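Local coordinates for protein-glutamine deamidase Cif (PDB 3GQM) that deamidates a glutamine of host NEDD8 to glutamate, disabling cullin-RING ubiquitin ligases and blocking the host cell cycle, at residues A[155-160]-A[210-215]; A[224-229]-A[242-247]. All coordinates share one frame; numbering follows the deposited sequence.

In the fold
Interactions 1 and 2 lie about 11 Å apart between centres and illustrate how a loop beside an inferred catalytic residue is packed against surrounding helices. Interaction 1 joins the hairpin turn before His159 to the end of helix 206-212. Interaction 2 sets the following helix, 222-233, against segment 242-247. Leu157 bridges the two, its CD1 lying 3.6 Å from Leu247 CD2 and its CD2 3.8 Å from Leu229 CD2. The successive helices also touch directly, Gln211 CB to Leu228 CD1 at 3.8 Å. The inferred active-site residues Cys104, His159 and Gln179 are close by: the side chain of Leu157 is about 7 Å from that of Gln179, and that of Leu229 about 8 Å from that of His159.

Interaction 1. Residues A[155-160]-A[210-215]; sequences GRLGHK and NQLLSK
Two polar bonds, both made by the guanidinium of Arg156, tie the turn to the backbone where helix 206-212 ends. Arg156 NH2 gives the straighter one, to Leu212 O at 2.8 Å with an N-H...O angle of 158°; the oxygen lies close to the guanidinium plane, whereas the donor stands above the carbonyl plane. Arg156 NH1 reaches Ser214 O, also at 2.8 Å, but its N-H...O angle of only 126° makes this bond weak. Arg156 arrives with CG anti to the carbonyl carbon and a chain kinked at chi2 and chi3, which brings the group edge-on to both oxygens. NH2 is further held by a salt bridge to Asp154 OD2, an anion that probably steadies the buried charge. A methyl sits beside the guanidinium, Leu212 CD1 lying 3.9 Å from Arg156 NH2. Residues 155-158 link antiparallel strands 147-154 and 159-165, and Gly158 and His159 together face Asp154 in a G1 beta bulge, with Gly158 at positive phi (66°). His159, an inferred active-site residue, follows directly, and its NE2 is bonded to Gln179 OE1. On the other segment, Gln211 O accepts from both Ser214 N and Ser214 OG, the latter at 2.8 Å. Apolar contact is sparse: Leu157 CD1 comes 4.5 Å from Leu212 CD1.

Interaction 2. Residues A[224-229]-A[242-247]; sequences VQTRLL and VDIKKL
The flat amide of Gln225 has Leu247 CD1 lying over one face, 3.9 Å from Gln225 CD, while Ile244 CD1 approaches the oxygen end, 3.6 Å from Gln225 OE1. NE2 donates to Phe217 O, a bond that would fix the rotation of the amide. The carboxylate of Asp243 is approached from above its plane: its OD1 accepts from Lys245 N at 3.2 Å, an Asx turn that opens the short 3-10 segment 244-246. Apolar branches and one bridging water make up the rest. In Ile244, CG1 lies between the backbone N and the carbonyl carbon (chi1 70°), and its CG2, anti to the carbonyl carbon, packs closely on Thr226 OG1 at 3.3 Å. That hydroxyl is bonded to Asp222 O one helical turn earlier. A water takes a hydrogen bond from Ile244 N, donates to Val242 O at 2.9 Å, and gives only a weak bond to Thr226 OG1. Leu229 CD1 meets Val242 CG1 at 3.8 Å, the two side chains crossing at about a right angle, and Val242 CB rests 3.9 Å from Thr226 CG2. Helix 222-233 packs segment 242-247, which leads toward strand 253-260, on one flank and helix 206-212, whose Leu212 touches Leu229, on another.

Interaction 1. Residues A[155-160]-A[210-215]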
loop_
_atom_site.group_PDB
_atom_site.type_symbol
_atom_site.label_atom_id
_atom_site.label_comp_id
_atom_site.label_asym_id
_atom_site.label_seq_id
_atom_site.Cartn_x
_atom_site.Cartn_y
_atom_site.Cartn_z
ATOM N N GLY A 155 9.800 -10.409 1.032
ATOM C CA GLY A 155 9.787 -11.891 0.797
ATOM C C GLY A 155 9.664 -12.816 2.031
ATOM O O GLY A 155 9.262 -13.990 1.928
ATOM N N ARG A 156 9.968 -12.302 3.219
ATOM C CA ARG A 156 9.951 -13.147 4.409
ATOM C C ARG A 156 8.499 -13.289 4.743
ATOM O O ARG A 156 7.964 -14.377 5.027
ATOM C CB ARG A 156 10.733 -12.461 5.565
ATOM C CG ARG A 156 12.269 -12.495 5.386
ATOM C CD ARG A 156 12.866 -11.191 4.856
ATOM N NE ARG A 156 12.116 -10.059 5.401
ATOM C CZ ARG A 156 12.561 -9.190 6.301
ATOM N NH1 ARG A 156 13.802 -9.255 6.752
ATOM N NH2 ARG A 156 11.750 -8.210 6.713
ATOM N N LEU A 157 7.836 -12.148 4.645
ATOM C CA LEU A 157 6.414 -12.035 4.926
ATOM C C LEU A 157 5.587 -12.425 3.723
ATOM O O LEU A 157 4.443 -12.815 3.859
ATOM C CB LEU A 157 6.111 -10.575 5.337
ATOM C CG LEU A 157 6.387 -10.104 6.780
ATOM C CD1 LEU A 157 7.767 -10.441 7.327
ATOM C CD2 LEU A 157 6.218 -8.603 6.917
ATOM N N GLY A 158 6.159 -12.327 2.527
ATOM C CA GLY A 158 5.355 -12.437 1.291
ATOM C C GLY A 158 4.378 -11.249 1.191
ATOM O O GLY A 158 3.213 -11.432 0.837
ATOM N N HIS A 159 4.853 -10.038 1.474
ATOM C CA HIS A 159 3.948 -8.883 1.651
ATOM C C HIS A 159 4.555 -7.660 1.040
ATOM O O HIS A 159 5.753 -7.499 1.029
ATOM C CB HIS A 159 3.661 -8.684 3.157
ATOM C CG HIS A 159 2.628 -7.638 3.498
ATOM N ND1 HIS A 159 1.425 -7.498 2.824
ATOM C CD2 HIS A 159 2.579 -6.766 4.536
ATOM C CE1 HIS A 159 0.707 -6.547 3.399
ATOM N NE2 HIS A 159 1.394 -6.070 4.433
ATOM N N LYS A 160 3.695 -6.816 0.515
ATOM C CA LYS A 160 4.040 -5.531 -0.074
ATOM C C LYS A 160 3.243 -4.472 0.697
ATOM O O LYS A 160 2.048 -4.667 0.978
ATOM C CB LYS A 160 3.609 -5.537 -1.550
ATOM C CG LYS A 160 4.478 -4.670 -2.409
ATOM C CD LYS A 160 4.340 -5.014 -3.907
ATOM C CE LYS A 160 5.214 -4.081 -4.736
ATOM N NZ LYS A 160 5.099 -4.365 -6.221
ATOM N N ASN A 210 13.518 -0.431 11.314
ATOM C CA ASN A 210 14.873 -0.824 10.959
ATOM C C ASN A 210 15.171 -2.287 11.309
ATOM O O ASN A 210 15.791 -3.011 10.513
ATOM C CB ASN A 210 15.913 0.067 11.585
ATOM C CG ASN A 210 17.277 -0.234 11.026
ATOM O OD1 ASN A 210 17.463 -0.218 9.786
ATOM N ND2 ASN A 210 18.224 -0.611 11.904
ATOM N N GLN A 211 14.680 -2.728 12.466
ATOM C CA GLN A 211 14.833 -4.122 12.909
ATOM C C GLN A 211 14.029 -5.095 12.061
ATOM O O GLN A 211 14.549 -6.164 11.655
ATOM C CB GLN A 211 14.405 -4.282 14.388
ATOM C CG GLN A 211 15.432 -3.764 15.366
ATOM C CD GLN A 211 14.835 -3.406 16.743
ATOM O OE1 GLN A 211 15.021 -2.297 17.239
ATOM N NE2 GLN A 211 14.127 -4.344 17.356
ATOM N N LEU A 212 12.758 -4.757 11.812
ATOM C CA LEU A 212 11.907 -5.555 10.946
ATOM C C LEU A 212 12.554 -5.764 9.597
ATOM O O LEU A 212 12.536 -6.863 9.049
ATOM C CB LEU A 212 10.502 -4.917 10.752
ATOM C CG LEU A 212 9.623 -5.508 9.645
ATOM C CD1 LEU A 212 9.551 -7.075 9.718
ATOM C CD2 LEU A 212 8.167 -4.912 9.661
ATOM N N LEU A 213 13.099 -4.701 9.048
ATOM C CA LEU A 213 13.524 -4.699 7.676
ATOM C C LEU A 213 14.963 -5.215 7.559
ATOM O O LEU A 213 15.535 -5.165 6.519
ATOM C CB LEU A 213 13.350 -3.282 7.055
ATOM C CG LEU A 213 12.061 -2.914 6.216
ATOM C CD1 LEU A 213 10.855 -3.654 6.580
ATOM C CD2 LEU A 213 11.718 -1.398 6.152
ATOM N N SER A 214 15.557 -5.767 8.594
ATOM C CA SER A 214 16.962 -6.124 8.427
ATOM C C SER A 214 17.073 -7.567 7.988
ATOM O O SER A 214 16.127 -8.363 8.119
ATOM C CB SER A 214 17.733 -5.914 9.724
ATOM O OG SER A 214 17.144 -6.682 10.743
ATOM N N LYS A 215 18.252 -7.913 7.494
ATOM C CA LYS A 215 18.542 -9.310 7.220
ATOM C C LYS A 215 18.393 -10.144 8.486
ATOM O O LYS A 215 17.849 -11.223 8.459
ATOM C CB LYS A 215 19.969 -9.448 6.680
ATOM C CG LYS A 215 20.029 -9.223 5.218
#

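Interaction 2. Residues A[224-229]-A[242-247]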
loop_
_atom_site.group_PDB
_atom_site.type_symbol
_atom_site.label_atom_id
_atom_site.label_comp_id
_atom_site.label_asym_id
_atom_site.label_seq_id
_atom_site.Cartn_x
_atom_site.Cartn_y
_atom_site.Cartn_z
ATOM N N VAL A 224 10.330 -11.721 19.762
ATOM C CA VAL A 224 10.810 -10.520 19.117
ATOM C C VAL A 224 10.115 -10.341 17.739
ATOM O O VAL A 224 9.532 -9.280 17.475
ATOM C CB VAL A 224 12.344 -10.587 18.992
ATOM C CG1 VAL A 224 12.855 -9.480 18.093
ATOM C CG2 VAL A 224 12.999 -10.531 20.408
ATOM N N GLN A 225 10.141 -11.386 16.900
ATOM C CA GLN A 225 9.471 -11.366 15.573
ATOM C C GLN A 225 7.984 -11.101 15.685
ATOM O O GLN A 225 7.457 -10.187 15.046
ATOM C CB GLN A 225 9.694 -12.674 14.822
ATOM C CG GLN A 225 11.140 -12.926 14.359
ATOM C CD GLN A 225 11.310 -14.346 13.774
ATOM O OE1 GLN A 225 10.634 -15.290 14.208
ATOM N NE2 GLN A 225 12.185 -14.492 12.797
ATOM N N THR A 226 7.307 -11.886 16.509
ATOM C CA THR A 226 5.898 -11.694 16.798
ATOM C C THR A 226 5.575 -10.258 17.266
ATOM O O THR A 226 4.607 -9.657 16.802
ATOM C CB THR A 226 5.409 -12.740 17.836
ATOM O OG1 THR A 226 5.737 -14.059 17.358
ATOM C CG2 THR A 226 3.931 -12.665 17.981
ATOM N N ARG A 227 6.378 -9.694 18.163
ATOM C CA ARG A 227 6.067 -8.348 18.649
ATOM C C ARG A 227 6.388 -7.240 17.642
ATOM O O ARG A 227 5.666 -6.263 17.561
ATOM C CB ARG A 227 6.701 -8.068 20.025
ATOM C CG ARG A 227 5.964 -8.827 21.134
ATOM C CD ARG A 227 5.558 -7.915 22.293
ATOM N NE ARG A 227 5.127 -8.646 23.497
ATOM C CZ ARG A 227 5.903 -9.483 24.189
ATOM N NH1 ARG A 227 7.146 -9.746 23.789
ATOM N NH2 ARG A 227 5.425 -10.092 25.273
ATOM N N LEU A 228 7.467 -7.385 16.887
ATOM C CA LEU A 228 7.774 -6.402 15.866
ATOM C C LEU A 228 6.645 -6.366 14.829
ATOM O O LEU A 228 6.139 -5.289 14.477
ATOM C CB LEU A 228 9.089 -6.701 15.156
ATOM C CG LEU A 228 10.379 -6.301 15.849
ATOM C CD1 LEU A 228 11.549 -6.718 14.940
ATOM C CD2 LEU A 228 10.409 -4.792 16.118
ATOM N N LEU A 229 6.230 -7.550 14.388
ATOM C CA LEU A 229 5.182 -7.683 13.393
ATOM C C LEU A 229 3.846 -7.114 13.855
ATOM O O LEU A 229 3.193 -6.333 13.102
ATOM C CB LEU A 229 5.023 -9.139 12.936
ATOM C CG LEU A 229 6.195 -9.686 12.099
ATOM C CD1 LEU A 229 6.123 -11.188 12.048
ATOM C CD2 LEU A 229 6.266 -9.091 10.650
ATOM N N VAL A 242 -0.455 -12.955 15.341
ATOM C CA VAL A 242 0.646 -13.142 14.417
ATOM C C VAL A 242 1.118 -14.624 14.383
ATOM O O VAL A 242 1.271 -15.240 15.435
ATOM C CB VAL A 242 1.795 -12.191 14.765
ATOM C CG1 VAL A 242 2.959 -12.400 13.853
ATOM C CG2 VAL A 242 1.320 -10.723 14.652
ATOM N N ASP A 243 1.334 -15.190 13.188
ATOM C CA ASP A 243 1.826 -16.571 13.090
ATOM C C ASP A 243 3.217 -16.617 12.472
ATOM O O ASP A 243 3.360 -16.665 11.246
ATOM C CB ASP A 243 0.821 -17.441 12.297
ATOM C CG ASP A 243 1.183 -18.951 12.309
ATOM O OD1 ASP A 243 2.192 -19.382 12.956
ATOM O OD2 ASP A 243 0.418 -19.709 11.676
ATOM N N ILE A 244 4.262 -16.576 13.294
ATOM C CA ILE A 244 5.612 -16.559 12.709
ATOM C C ILE A 244 6.020 -17.849 11.956
ATOM O O ILE A 244 6.958 -17.821 11.176
ATOM C CB ILE A 244 6.731 -16.094 13.692
ATOM C CG1 ILE A 244 6.984 -17.134 14.799
ATOM C CG2 ILE A 244 6.449 -14.702 14.212
ATOM C CD1 ILE A 244 8.201 -17.926 14.516
ATOM N N LYS A 245 5.292 -18.954 12.160
ATOM C CA LYS A 245 5.521 -20.173 11.395
ATOM C C LYS A 245 5.238 -19.996 9.906
ATOM O O LYS A 245 5.583 -20.879 9.136
ATOM C CB LYS A 245 4.635 -21.343 11.879
ATOM C CG LYS A 245 4.867 -21.867 13.282
ATOM C CD LYS A 245 3.521 -22.409 13.833
ATOM C CE LYS A 245 3.235 -23.924 13.558
ATOM N NZ LYS A 245 3.348 -24.450 12.129
ATOM N N LYS A 246 4.583 -18.902 9.499
ATOM C CA LYS A 246 4.339 -18.653 8.079
ATOM C C LYS A 246 5.433 -17.826 7.416
ATOM O O LYS A 246 5.419 -17.611 6.206
ATOM C CB LYS A 246 2.958 -18.018 7.871
ATOM C CG LYS A 246 1.808 -18.813 8.497
ATOM C CD LYS A 246 1.395 -19.968 7.621
ATOM N N LEU A 247 6.406 -17.380 8.197
ATOM C CA LEU A 247 7.508 -16.622 7.642
ATOM C C LEU A 247 8.358 -17.451 6.693
ATOM O O LEU A 247 8.597 -18.642 6.933
ATOM C CB LEU A 247 8.402 -16.099 8.759
ATOM C CG LEU A 247 7.847 -14.987 9.641
ATOM C CD1 LEU A 247 8.909 -14.723 10.711
ATOM C CD2 LEU A 247 7.581 -13.770 8.751
HETATM O O HOH W 1 3.828 -16.525 16.064
#